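PDB 2OTM: endoribonuclease L-PSP/chorismate mutase-like domain-containing protein from Shewanella oneidensis, which is of unknown function but belongs to the YjgF/chorismate mutase-like family and has been proposed to act as an endoribonuclease. Local coordinates for residues B[4-9]-B[122-127]; B[42-47]-B[70-75]; B[94-99]-B[148-153]; B[100-105]-B[134-139]. One frame throughout, in Å; residues are numbered along the deposited sequence.

Contact 1 (B[4-9]-B[122-127]); sequences NTPESR and EIFGEA
The guanidinium of Arg9 turns its edge, close to its plane, to Ile123 O, while over one of its faces lies Asn4 C, 4.0 Å above the plane and displaced toward the rim. The second flat group, the Phe124 ring, carries Pro6 CB over one face; the two side chains cross at about a right angle, and Pro6 CG comes within 3.9 Å of Phe124 CD2. Arg9 is extended from CG to NE, with chi2 at 180° carrying CD to 3.3 Å from Glu122 O. Beyond it, Arg9 NH1 donates to Ile123 O over 2.9 Å at 148°. The same oxygen takes a CA-H...O contact from Pro6 CA at 3.4 Å, and Ile123 CG2 packs against Pro6 CB at 3.8 Å. The joint brings the start of helix 6-12, N-capped by Thr5 OG1 accepting from Ser8 N, to the end of helix 109-124, where Gly125 departs with positive phi. An alanine at Arg9 would probably leave Ile123 O without its N-H donor across the contact. A cationic group placed at carbonyls of a helix C terminus is likely to be favoured by the partial negative charge there.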
loop_
_atom_site.group_PDB
_atom_site.type_symbol
_atom_site.label_atom_id
_atom_site.label_comp_id
_atom_site.label_asym_id
_atom_site.label_seq_id
_atom_site.Cartn_x
_atom_site.Cartn_y
_atom_site.Cartn_z
ATOM N N ASN B 4 3.138 -6.753 -32.770
ATOM C CA ASN B 4 3.538 -5.686 -31.869
ATOM C C ASN B 4 3.120 -6.045 -30.462
ATOM O O ASN B 4 2.247 -5.392 -29.866
ATOM C CB ASN B 4 2.883 -4.396 -32.329
ATOM C CG ASN B 4 3.175 -4.112 -33.779
ATOM O OD1 ASN B 4 4.322 -3.819 -34.131
ATOM N ND2 ASN B 4 2.157 -4.263 -34.650
ATOM N N THR B 5 3.762 -7.087 -29.948
ATOM C CA THR B 5 3.500 -7.596 -28.619
ATOM C C THR B 5 4.463 -6.907 -27.649
ATOM O O THR B 5 5.492 -6.363 -28.066
ATOM C CB THR B 5 3.781 -9.097 -28.554
ATOM O OG1 THR B 5 5.132 -9.319 -28.969
ATOM C CG2 THR B 5 2.797 -9.945 -29.442
ATOM N N PRO B 6 4.166 -6.959 -26.340
ATOM C CA PRO B 6 5.134 -6.462 -25.354
ATOM C C PRO B 6 6.486 -7.193 -25.482
ATOM O O PRO B 6 7.555 -6.591 -25.389
ATOM C CB PRO B 6 4.440 -6.761 -24.012
ATOM C CG PRO B 6 2.981 -6.755 -24.372
ATOM C CD PRO B 6 2.945 -7.458 -25.699
ATOM N N GLU B 7 6.422 -8.477 -25.769
ATOM C CA GLU B 7 7.620 -9.255 -25.991
ATOM C C GLU B 7 8.463 -8.670 -27.131
ATOM O O GLU B 7 9.679 -8.575 -26.988
ATOM C CB GLU B 7 7.280 -10.711 -26.262
ATOM C CG GLU B 7 6.775 -11.504 -25.060
ATOM C CD GLU B 7 5.263 -11.408 -24.801
ATOM O OE1 GLU B 7 4.561 -10.564 -25.410
ATOM O OE2 GLU B 7 4.794 -12.196 -23.938
ATOM N N SER B 8 7.840 -8.257 -28.245
ATOM C CA SER B 8 8.625 -7.685 -29.359
ATOM C C SER B 8 9.283 -6.369 -28.951
ATOM O O SER B 8 10.406 -6.048 -29.393
ATOM C CB SER B 8 7.767 -7.517 -30.620
ATOM O OG SER B 8 6.770 -6.537 -30.435
ATOM N N ARG B 9 8.607 -5.609 -28.092
ATOM C CA ARG B 9 9.144 -4.334 -27.629
ATOM C C ARG B 9 10.330 -4.526 -26.686
ATOM O O ARG B 9 11.284 -3.723 -26.695
ATOM C CB ARG B 9 8.067 -3.523 -26.965
ATOM C CG ARG B 9 6.983 -3.058 -27.932
ATOM C CD ARG B 9 5.935 -2.259 -27.192
ATOM N NE ARG B 9 4.709 -2.124 -27.965
ATOM C CZ ARG B 9 3.537 -2.720 -27.719
ATOM N NH1 ARG B 9 3.349 -3.509 -26.667
ATOM N NH2 ARG B 9 2.516 -2.490 -28.546
ATOM N N GLU B 122 6.889 2.039 -22.190
ATOM C CA GLU B 122 7.703 1.575 -23.316
ATOM C C GLU B 122 7.277 0.185 -23.781
ATOM O O GLU B 122 7.115 -0.084 -24.973
ATOM C CB GLU B 122 9.153 1.544 -22.880
ATOM C CG GLU B 122 10.159 1.063 -23.915
ATOM C CD GLU B 122 11.590 1.080 -23.365
ATOM O OE1 GLU B 122 11.834 1.683 -22.279
ATOM O OE2 GLU B 122 12.463 0.489 -24.029
ATOM N N ILE B 123 7.028 -0.705 -22.833
ATOM C CA ILE B 123 6.802 -2.088 -23.157
ATOM C C ILE B 123 5.329 -2.377 -23.441
ATOM O O ILE B 123 5.024 -3.184 -24.340
ATOM C CB ILE B 123 7.354 -3.021 -22.043
ATOM C CG1 ILE B 123 8.871 -2.826 -21.882
ATOM C CG2 ILE B 123 7.037 -4.512 -22.295
ATOM C CD1 ILE B 123 9.692 -2.975 -23.170
ATOM N N PHE B 124 4.420 -1.750 -22.690
ATOM C CA PHE B 124 2.981 -2.036 -22.848
ATOM C C PHE B 124 2.212 -0.996 -23.620
ATOM O O PHE B 124 1.025 -1.191 -23.911
ATOM C CB PHE B 124 2.313 -2.283 -21.504
ATOM C CG PHE B 124 2.776 -3.544 -20.849
ATOM C CD1 PHE B 124 3.913 -3.538 -20.039
ATOM C CD2 PHE B 124 2.132 -4.758 -21.104
ATOM C CE1 PHE B 124 4.375 -4.717 -19.454
ATOM C CE2 PHE B 124 2.573 -5.933 -20.514
ATOM C CZ PHE B 124 3.702 -5.915 -19.689
ATOM N N GLY B 125 2.863 0.104 -23.959
ATOM C CA GLY B 125 2.185 1.193 -24.649
ATOM C C GLY B 125 1.007 1.731 -23.875
ATOM O O GLY B 125 1.088 1.975 -22.664
ATOM N N GLU B 126 -0.116 1.922 -24.564
ATOM C CA GLU B 126 -1.287 2.468 -23.905
ATOM C C GLU B 126 -1.768 1.558 -22.800
ATOM O O GLU B 126 -2.320 2.046 -21.820
ATOM C CB GLU B 126 -2.420 2.746 -24.922
ATOM C CG GLU B 126 -2.156 3.953 -25.794
ATOM C CD GLU B 126 -2.072 5.252 -24.999
ATOM O OE1 GLU B 126 -3.093 5.635 -24.395
ATOM O OE2 GLU B 126 -0.994 5.892 -24.984
ATOM N N ALA B 127 -1.540 0.252 -22.934
ATOM C CA ALA B 127 -1.888 -0.706 -21.875
ATOM C C ALA B 127 -0.996 -0.572 -20.614
ATOM O O ALA B 127 -1.270 -1.209 -19.613
ATOM C CB ALA B 127 -1.826 -2.125 -22.398
#

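Contact 2 (B[42-47]-B[70-75]); sequences QFPYLQ and RLATLN
Asn75 projects from helix 62-84 into the bend formed by Phe43, Pro44 and Tyr45. Its CB lies 3.4 Å from Phe43 O, and CG, anti to the carbonyl carbon (chi1 -84°), stays against that oxygen at 3.2 Å. OD1 comes to the edge of the Tyr45 ring, near its plane, and packs 3.6 Å from Tyr45 CB; the two side chains cross at about a right angle. ND2 is gripped twice. It donates to Tyr45 O over 3.0 Å, nearly straight at 166° and on a lone pair, and also to Leu71 O over 3.0 Å, coming from above that carbonyl plane, on the face opposite the one used by Asn75 N. Both acceptors lie in the amide plane, which fixes the rotation of the group. The bend is an inverse gamma turn centred on Pro44, closed by a weak bond from Tyr45 N to Phe43 O; it leads from the main sheet of the YjgF-like fold into strand 45-46, over the helix that packs on that sheet. Ala72 CA-H points at Phe43 O. Leu71 reaches Tyr45 O with CD1, while its CD2 meets Leu46 CB at 4.0 Å. At the Gln42 end a water donates to Gln42 OE1 at 2.6 Å and to Asn75 O at 2.8 Å, joining two acceptors.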
loop_
_atom_site.group_PDB
_atom_site.type_symbol
_atom_site.label_atom_id
_atom_site.label_comp_id
_atom_site.label_asym_id
_atom_site.label_seq_id
_atom_site.Cartn_x
_atom_site.Cartn_y
_atom_site.Cartn_z
ATOM N N GLN B 42 9.156 -7.208 -6.122
ATOM C CA GLN B 42 10.113 -7.550 -7.163
ATOM C C GLN B 42 11.347 -6.666 -7.041
ATOM O O GLN B 42 11.230 -5.486 -6.826
ATOM C CB GLN B 42 9.495 -7.342 -8.542
ATOM C CG GLN B 42 8.224 -8.108 -8.737
ATOM C CD GLN B 42 8.455 -9.589 -8.919
ATOM O OE1 GLN B 42 9.371 -10.004 -9.612
ATOM N NE2 GLN B 42 7.604 -10.400 -8.290
ATOM N N PHE B 43 12.515 -7.296 -7.128
ATOM C CA PHE B 43 13.799 -6.668 -6.827
ATOM C C PHE B 43 14.605 -6.443 -8.099
ATOM O O PHE B 43 14.389 -7.129 -9.125
ATOM C CB PHE B 43 14.608 -7.626 -5.964
ATOM C CG PHE B 43 14.028 -7.865 -4.606
ATOM C CD1 PHE B 43 13.078 -8.869 -4.400
ATOM C CD2 PHE B 43 14.442 -7.111 -3.521
ATOM C CE1 PHE B 43 12.541 -9.087 -3.135
ATOM C CE2 PHE B 43 13.902 -7.323 -2.260
ATOM C CZ PHE B 43 12.948 -8.310 -2.066
ATOM N N PRO B 44 15.597 -5.554 -8.035
ATOM C CA PRO B 44 16.474 -5.325 -9.165
ATOM C C PRO B 44 17.616 -6.351 -9.281
ATOM O O PRO B 44 18.784 -6.076 -8.952
ATOM C CB PRO B 44 16.989 -3.899 -8.925
ATOM C CG PRO B 44 17.031 -3.760 -7.484
ATOM C CD PRO B 44 15.919 -4.656 -6.910
ATOM N N TYR B 45 17.235 -7.530 -9.739
ATOM C CA TYR B 45 18.119 -8.642 -9.965
ATOM C C TYR B 45 18.579 -8.676 -11.390
ATOM O O TYR B 45 17.797 -8.470 -12.306
ATOM C CB TYR B 45 17.396 -9.971 -9.760
ATOM C CG TYR B 45 17.203 -10.386 -8.328
ATOM C CD1 TYR B 45 18.289 -10.711 -7.533
ATOM C CD2 TYR B 45 15.928 -10.542 -7.792
ATOM C CE1 TYR B 45 18.128 -11.110 -6.225
ATOM C CE2 TYR B 45 15.757 -10.943 -6.470
ATOM C CZ TYR B 45 16.871 -11.221 -5.698
ATOM O OH TYR B 45 16.720 -11.646 -4.413
ATOM N N LEU B 46 19.850 -9.004 -11.577
ATOM C CA LEU B 46 20.375 -9.245 -12.894
ATOM C C LEU B 46 21.282 -10.466 -12.774
ATOM O O LEU B 46 22.187 -10.479 -11.947
ATOM C CB LEU B 46 21.165 -8.029 -13.349
ATOM C CG LEU B 46 21.927 -8.145 -14.679
ATOM C CD1 LEU B 46 20.976 -8.167 -15.873
ATOM C CD2 LEU B 46 22.949 -7.006 -14.790
ATOM N N GLN B 47 21.001 -11.491 -13.564
ATOM C CA GLN B 47 21.749 -12.742 -13.499
ATOM C C GLN B 47 21.823 -13.280 -12.070
ATOM O O GLN B 47 22.880 -13.699 -11.610
ATOM C CB GLN B 47 23.164 -12.512 -14.031
ATOM C CG GLN B 47 23.220 -12.041 -15.473
ATOM C CD GLN B 47 22.806 -13.128 -16.443
ATOM O OE1 GLN B 47 22.815 -14.324 -16.106
ATOM N NE2 GLN B 47 22.437 -12.727 -17.657
ATOM N N ARG B 70 13.900 0.509 -12.990
ATOM C CA ARG B 70 13.719 -0.098 -14.314
ATOM C C ARG B 70 14.010 -1.604 -14.240
ATOM O O ARG B 70 13.240 -2.419 -14.766
ATOM C CB ARG B 70 14.609 0.614 -15.339
ATOM C CG ARG B 70 14.504 0.121 -16.775
ATOM C CD ARG B 70 15.419 0.948 -17.700
ATOM N NE ARG B 70 15.504 0.394 -19.070
ATOM C CZ ARG B 70 14.691 0.706 -20.089
ATOM N NH1 ARG B 70 13.698 1.562 -19.946
ATOM N NH2 ARG B 70 14.872 0.147 -21.271
ATOM N N LEU B 71 15.112 -1.990 -13.603
ATOM C CA LEU B 71 15.486 -3.396 -13.514
ATOM C C LEU B 71 14.493 -4.191 -12.652
ATOM O O LEU B 71 14.122 -5.316 -13.002
ATOM C CB LEU B 71 16.908 -3.545 -12.983
ATOM C CG LEU B 71 17.527 -4.928 -12.945
ATOM C CD1 LEU B 71 17.444 -5.668 -14.300
ATOM C CD2 LEU B 71 18.962 -4.814 -12.397
ATOM N N ALA B 72 14.073 -3.628 -11.522
ATOM C CA ALA B 72 13.026 -4.276 -10.697
ATOM C C ALA B 72 11.734 -4.484 -11.483
ATOM O O ALA B 72 11.043 -5.512 -11.342
ATOM C CB ALA B 72 12.763 -3.423 -9.428
ATOM N N THR B 73 11.409 -3.511 -12.333
ATOM C CA THR B 73 10.187 -3.585 -13.145
ATOM C C THR B 73 10.359 -4.638 -14.251
ATOM O O THR B 73 9.429 -5.361 -14.575
ATOM C CB THR B 73 9.815 -2.226 -13.716
ATOM O OG1 THR B 73 9.599 -1.300 -12.625
ATOM C CG2 THR B 73 8.548 -2.340 -14.543
ATOM N N LEU B 74 11.556 -4.751 -14.807
ATOM C CA LEU B 74 11.817 -5.830 -15.759
ATOM C C LEU B 74 11.604 -7.175 -15.099
ATOM O O LEU B 74 11.037 -8.079 -15.713
ATOM C CB LEU B 74 13.249 -5.730 -16.303
ATOM C CG LEU B 74 13.605 -6.627 -17.476
ATOM C CD1 LEU B 74 12.747 -6.263 -18.716
ATOM C CD2 LEU B 74 15.096 -6.514 -17.763
ATOM N N ASN B 75 12.067 -7.315 -13.854
ATOM C CA ASN B 75 11.790 -8.516 -13.052
ATOM C C ASN B 75 10.297 -8.730 -12.842
ATOM O O ASN B 75 9.797 -9.830 -13.029
ATOM C CB ASN B 75 12.515 -8.460 -11.688
ATOM C CG ASN B 75 13.953 -8.944 -11.770
ATOM O OD1 ASN B 75 14.224 -10.127 -11.511
ATOM N ND2 ASN B 75 14.870 -8.058 -12.176
HETATM O O HOH W 1 10.374 -11.841 -11.202
#

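Contact 3 (B[94-99]-B[148-153]); sequences YRLEGV and VYLFAE
Strands 94-99 and 148-153 run antiparallel, 4.8 Å apart at closest approach of their axes and 168° between directions, with Glu97 and Tyr149 forming a hydrogen-bonded pair. At the other end Tyr94 and Arg95 both face Phe151 in a classic beta bulge, where Tyr94 N and Arg95 N both donate weakly to Phe151 O. Phe151 CB lies over one face of the Tyr94 ring, 3.9 Å from the centroid, a CH-pi contact. Arg95 runs alongside, CG 3.6 Å from Phe151 CD1. The Glu97 and Phe151 side chains cross at about a right angle, with Glu97 CD 3.5 Å from Phe151 CE1 and the carboxylate plane 51° from that of the ring. Glu97 OE2 uses its anti lone pair for a salt bridge from Arg95 NE, 2.9 Å long. An alanine at Glu97 would probably leave Arg95 NE without its carboxylate and open a gap beside Phe151 CE1 and CZ. Arg95 NH1 also binds Thr39 O of a second subunit, and a calcium ion lies about 4 Å from the Glu97 side chain. On the sheet face covered by helices 62-84 and 109-124, Leu96 CD1 touches Val148 CG1 at 3.7 Å and Leu150 CD2 at 3.8 Å.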
loop_
_atom_site.group_PDB
_atom_site.type_symbol
_atom_site.label_atom_id
_atom_site.label_comp_id
_atom_site.label_asym_id
_atom_site.label_seq_id
_atom_site.Cartn_x
_atom_site.Cartn_y
_atom_site.Cartn_z
ATOM N N TYR B 94 -2.612 -1.440 -14.460
ATOM C CA TYR B 94 -3.353 -0.277 -13.973
ATOM C C TYR B 94 -2.702 0.404 -12.765
ATOM O O TYR B 94 -3.071 1.536 -12.425
ATOM C CB TYR B 94 -4.814 -0.611 -13.635
ATOM C CG TYR B 94 -5.014 -1.650 -12.575
ATOM C CD1 TYR B 94 -5.081 -1.292 -11.243
ATOM C CD2 TYR B 94 -5.157 -2.997 -12.900
ATOM C CE1 TYR B 94 -5.281 -2.228 -10.255
ATOM C CE2 TYR B 94 -5.335 -3.962 -11.882
ATOM C CZ TYR B 94 -5.420 -3.548 -10.582
ATOM O OH TYR B 94 -5.607 -4.428 -9.579
ATOM N N ARG B 95 -1.763 -0.282 -12.111
ATOM C CA ARG B 95 -1.156 0.257 -10.892
ATOM C C ARG B 95 0.273 -0.228 -10.704
ATOM O O ARG B 95 0.583 -1.401 -10.919
ATOM C CB ARG B 95 -1.995 -0.166 -9.699
ATOM C CG ARG B 95 -1.547 0.340 -8.342
ATOM C CD ARG B 95 -2.044 1.697 -8.150
ATOM N NE ARG B 95 -2.249 2.051 -6.758
ATOM C CZ ARG B 95 -2.875 3.165 -6.383
ATOM N NH1 ARG B 95 -3.318 3.998 -7.301
ATOM N NH2 ARG B 95 -3.050 3.448 -5.107
ATOM N N LEU B 96 1.144 0.715 -10.348
ATOM C CA LEU B 96 2.531 0.466 -9.955
ATOM C C LEU B 96 2.662 0.948 -8.519
ATOM O O LEU B 96 2.229 2.050 -8.224
ATOM C CB LEU B 96 3.460 1.305 -10.817
ATOM C CG LEU B 96 4.885 1.595 -10.333
ATOM C CD1 LEU B 96 5.652 0.262 -10.217
ATOM C CD2 LEU B 96 5.581 2.621 -11.267
ATOM N N GLU B 97 3.246 0.140 -7.627
ATOM C CA GLU B 97 3.535 0.592 -6.257
ATOM C C GLU B 97 5.010 0.296 -5.998
ATOM O O GLU B 97 5.462 -0.835 -6.129
ATOM C CB GLU B 97 2.565 -0.002 -5.211
ATOM C CG GLU B 97 1.076 0.293 -5.575
ATOM C CD GLU B 97 0.019 -0.211 -4.618
ATOM O OE1 GLU B 97 0.307 -0.954 -3.642
ATOM O OE2 GLU B 97 -1.155 0.144 -4.867
ATOM N N GLY B 98 5.765 1.336 -5.661
ATOM C CA GLY B 98 7.208 1.241 -5.486
ATOM C C GLY B 98 7.672 1.754 -4.147
ATOM O O GLY B 98 7.136 2.745 -3.652
ATOM N N VAL B 99 8.682 1.090 -3.593
ATOM C CA VAL B 99 9.320 1.456 -2.351
ATOM C C VAL B 99 10.804 1.658 -2.619
ATOM O O VAL B 99 11.437 0.824 -3.307
ATOM C CB VAL B 99 9.232 0.332 -1.277
ATOM C CG1 VAL B 99 9.693 0.851 0.060
ATOM C CG2 VAL B 99 7.818 -0.247 -1.161
ATOM N N VAL B 148 9.433 -3.220 -6.269
ATOM C CA VAL B 148 8.362 -2.843 -7.171
ATOM C C VAL B 148 7.263 -3.899 -7.117
ATOM O O VAL B 148 7.545 -5.102 -7.040
ATOM C CB VAL B 148 8.928 -2.673 -8.634
ATOM C CG1 VAL B 148 7.840 -2.686 -9.662
ATOM C CG2 VAL B 148 9.778 -1.381 -8.712
ATOM N N TYR B 149 6.014 -3.432 -7.151
ATOM C CA TYR B 149 4.832 -4.264 -7.208
ATOM C C TYR B 149 3.976 -3.780 -8.374
ATOM O O TYR B 149 3.744 -2.581 -8.527
ATOM C CB TYR B 149 3.993 -4.120 -5.937
ATOM C CG TYR B 149 4.677 -4.548 -4.675
ATOM C CD1 TYR B 149 5.609 -3.734 -4.041
ATOM C CD2 TYR B 149 4.342 -5.745 -4.070
ATOM C CE1 TYR B 149 6.234 -4.142 -2.857
ATOM C CE2 TYR B 149 4.968 -6.177 -2.884
ATOM C CZ TYR B 149 5.919 -5.360 -2.289
ATOM O OH TYR B 149 6.494 -5.781 -1.116
ATOM N N LEU B 150 3.482 -4.713 -9.169
ATOM C CA LEU B 150 2.613 -4.404 -10.308
ATOM C C LEU B 150 1.249 -5.063 -10.125
ATOM O O LEU B 150 1.131 -6.094 -9.476
ATOM C CB LEU B 150 3.218 -4.898 -11.604
ATOM C CG LEU B 150 4.538 -4.274 -12.058
ATOM C CD1 LEU B 150 4.903 -4.811 -13.407
ATOM C CD2 LEU B 150 4.453 -2.769 -12.095
ATOM N N PHE B 151 0.237 -4.418 -10.692
ATOM C CA PHE B 151 -1.138 -4.875 -10.666
ATOM C C PHE B 151 -1.656 -4.776 -12.111
ATOM O O PHE B 151 -1.537 -3.715 -12.746
ATOM C CB PHE B 151 -1.978 -3.970 -9.798
ATOM C CG PHE B 151 -1.528 -3.888 -8.354
ATOM C CD1 PHE B 151 -0.459 -3.093 -7.994
ATOM C CD2 PHE B 151 -2.179 -4.585 -7.381
ATOM C CE1 PHE B 151 -0.037 -3.013 -6.689
ATOM C CE2 PHE B 151 -1.765 -4.500 -6.050
ATOM C CZ PHE B 151 -0.699 -3.721 -5.719
ATOM N N ALA B 152 -2.209 -5.879 -12.615
ATOM C CA ALA B 152 -2.605 -6.006 -14.006
ATOM C C ALA B 152 -4.025 -6.503 -14.081
ATOM O O ALA B 152 -4.463 -7.280 -13.232
ATOM C CB ALA B 152 -1.684 -6.954 -14.763
ATOM N N GLU B 153 -4.725 -6.056 -15.112
ATOM C CA GLU B 153 -6.064 -6.528 -15.451
ATOM C C GLU B 153 -5.962 -7.518 -16.595
ATOM O O GLU B 153 -5.301 -7.240 -17.595
ATOM C CB GLU B 153 -6.961 -5.355 -15.888
ATOM C CG GLU B 153 -8.399 -5.756 -16.055
ATOM C CD GLU B 153 -9.302 -4.663 -16.606
ATOM O OE1 GLU B 153 -8.828 -3.566 -16.957
ATOM O OE2 GLU B 153 -10.506 -4.950 -16.712
#

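Contact 4 (B[100-105]-B[134-139]); sequences LNVHQS and IWTNPV
At the end of the parallel pair that forms one margin of the sheet within the chain, Leu100 of strand 92-100 is paired with Thr136 of strand 131-136. Leu100 N donates to Trp135 O over 3.0 Å at 161°, and Leu100 O accepts from Asn137 N, also at 3.0 Å, so Leu100 bonds to the residues on both sides of Thr136. Thr136 CA-H comes close to the same carbonyl, 3.1 Å from Leu100 O. Beside it, Val102 and Thr136 cross at about a right angle, and their methyls are tight, Val102 CG2 being 3.4 Å from Thr136 CG2. Leu100 CD1 extends the apolar patch to Ile134 CD1 at 4.2 Å. The two strands and helix 109-124 between them make a beta-alpha-beta crossover, and His109 and Ala112 of that helix cover this patch. With OG1 between its backbone N and carbonyl carbon (chi1 60°), Thr136 bonds to Val139 O of a second subunit. Asn137 OD1 accepts from Thr136 N of the third subunit, while its ND2 turns back to Thr136 O at 2.8 Å. Trp135 meets Trp135 of each of the other two subunits edge-to-face. Asn101 lies beside Asn137 and Pro138, its CA-H directed at Asn137 O across 3.5 Å and its OD1 accepting from Gln55 NE2. A water donates to Pro138 O at 2.6 Å and, weakly, to Asn101 OD1.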
loop_
_atom_site.group_PDB
_atom_site.type_symbol
_atom_site.label_atom_id
_atom_site.label_comp_id
_atom_site.label_asym_id
_atom_site.label_seq_id
_atom_site.Cartn_x
_atom_site.Cartn_y
_atom_site.Cartn_z
ATOM N N LEU B 100 11.348 2.725 -2.058
ATOM C CA LEU B 100 12.777 3.015 -2.122
ATOM C C LEU B 100 13.329 3.309 -0.763
ATOM O O LEU B 100 12.639 3.868 0.080
ATOM C CB LEU B 100 13.056 4.218 -3.041
ATOM C CG LEU B 100 12.730 3.995 -4.533
ATOM C CD1 LEU B 100 11.397 4.590 -4.915
ATOM C CD2 LEU B 100 13.807 4.554 -5.434
ATOM N N ASN B 101 14.605 2.991 -0.560
ATOM C CA ASN B 101 15.320 3.477 0.620
ATOM C C ASN B 101 16.026 4.762 0.204
ATOM O O ASN B 101 16.837 4.731 -0.733
ATOM C CB ASN B 101 16.354 2.452 1.099
ATOM C CG ASN B 101 16.987 2.849 2.417
ATOM O OD1 ASN B 101 16.716 3.939 2.956
ATOM N ND2 ASN B 101 17.839 1.988 2.938
ATOM N N VAL B 102 15.678 5.887 0.867
ATOM C CA VAL B 102 16.084 7.226 0.417
ATOM C C VAL B 102 16.667 7.992 1.608
ATOM O O VAL B 102 16.103 8.017 2.699
ATOM C CB VAL B 102 14.870 8.002 -0.221
ATOM C CG1 VAL B 102 15.294 9.373 -0.751
ATOM C CG2 VAL B 102 14.252 7.177 -1.345
ATOM N N HIS B 103 17.827 8.600 1.379
ATOM C CA HIS B 103 18.463 9.444 2.379
ATOM C C HIS B 103 17.717 10.786 2.517
ATOM O O HIS B 103 17.173 11.286 1.561
ATOM C CB HIS B 103 19.877 9.715 1.932
ATOM C CG HIS B 103 20.694 10.385 2.974
ATOM N ND1 HIS B 103 20.893 11.744 2.991
ATOM C CD2 HIS B 103 21.318 9.890 4.066
ATOM C CE1 HIS B 103 21.643 12.057 4.034
ATOM N NE2 HIS B 103 21.917 10.950 4.703
ATOM N N GLN B 104 17.724 11.366 3.707
ATOM C CA GLN B 104 17.019 12.629 3.963
ATOM C C GLN B 104 17.396 13.757 3.006
ATOM O O GLN B 104 16.583 14.616 2.693
ATOM C CB GLN B 104 17.268 13.093 5.404
ATOM C CG GLN B 104 18.737 13.233 5.771
ATOM N N SER B 105 18.632 13.763 2.547
ATOM C CA SER B 105 19.117 14.829 1.644
ATOM C C SER B 105 18.548 14.759 0.219
ATOM O O SER B 105 18.891 15.590 -0.624
ATOM C CB SER B 105 20.643 14.747 1.550
ATOM O OG SER B 105 21.059 13.532 0.914
ATOM N N ILE B 134 4.007 5.655 -4.116
ATOM C CA ILE B 134 5.428 5.661 -3.857
ATOM C C ILE B 134 5.622 5.762 -2.347
ATOM O O ILE B 134 4.874 6.475 -1.665
ATOM C CB ILE B 134 6.126 6.847 -4.563
ATOM C CG1 ILE B 134 7.628 6.676 -4.457
ATOM C CG2 ILE B 134 5.669 8.199 -3.913
ATOM C CD1 ILE B 134 8.451 7.542 -5.454
ATOM N N TRP B 135 6.589 4.998 -1.828
ATOM C CA TRP B 135 6.947 5.072 -0.402
ATOM C C TRP B 135 8.464 5.071 -0.256
ATOM O O TRP B 135 9.167 4.581 -1.123
ATOM C CB TRP B 135 6.461 3.846 0.398
ATOM C CG TRP B 135 4.979 3.592 0.453
ATOM C CD1 TRP B 135 4.047 4.151 1.280
ATOM C CD2 TRP B 135 4.284 2.674 -0.370
ATOM N NE1 TRP B 135 2.790 3.609 1.035
ATOM C CE2 TRP B 135 2.914 2.706 0.013
ATOM C CE3 TRP B 135 4.686 1.829 -1.399
ATOM C CZ2 TRP B 135 1.972 1.896 -0.573
ATOM C CZ3 TRP B 135 3.749 1.029 -1.987
ATOM C CH2 TRP B 135 2.396 1.073 -1.580
ATOM N N THR B 136 8.940 5.660 0.845
ATOM C CA THR B 136 10.274 5.439 1.268
ATOM C C THR B 136 10.224 4.666 2.567
ATOM O O THR B 136 9.414 4.974 3.466
ATOM C CB THR B 136 11.080 6.753 1.439
ATOM O OG1 THR B 136 10.438 7.582 2.409
ATOM C CG2 THR B 136 11.154 7.498 0.096
ATOM N N ASN B 137 11.118 3.701 2.707
ATOM C CA ASN B 137 11.221 2.942 3.955
ATOM C C ASN B 137 12.673 2.901 4.390
ATOM O O ASN B 137 13.578 2.864 3.536
ATOM C CB ASN B 137 10.795 1.483 3.762
ATOM C CG ASN B 137 9.291 1.263 3.575
ATOM O OD1 ASN B 137 8.903 0.106 3.367
ATOM N ND2 ASN B 137 8.443 2.317 3.635
ATOM N N PRO B 138 12.924 2.912 5.706
ATOM C CA PRO B 138 14.312 3.005 6.185
ATOM C C PRO B 138 15.104 1.718 6.072
ATOM O O PRO B 138 16.356 1.748 6.044
ATOM C CB PRO B 138 14.151 3.382 7.644
ATOM C CG PRO B 138 12.799 2.932 8.019
ATOM C CD PRO B 138 11.959 2.926 6.799
ATOM N N VAL B 139 14.401 0.596 6.054
ATOM C CA VAL B 139 15.056 -0.729 6.035
ATOM C C VAL B 139 14.354 -1.556 4.978
ATOM O O VAL B 139 13.118 -1.588 4.931
ATOM C CB VAL B 139 14.967 -1.449 7.444
ATOM C CG1 VAL B 139 15.555 -2.865 7.331
ATOM C CG2 VAL B 139 15.648 -0.619 8.547
HETATM O O HOH W 2 17.446 4.133 6.171
#

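From the N terminus, residues 4-9 open the longest of these loops, which contact 1 closes at 122-127, tying the first helix to the end of helix 109-124. Contact 2 is nested inside it, joining the bend after strand 36-39 to helix 62-84, and closes before residues 94-99 begin contact 3. That strand pairs with 148-153, so contacts 1 and 3 cross. Contact 4 lies wholly within the loop of contact 3 and likewise crosses contact 1. Glu122 OE1 with Arg70 NH1 bridges contacts 1 and 2, Ala72 packing on Val148 joins 2 to 3, and the shared strand 92-100 carries contact 3 into contact 4.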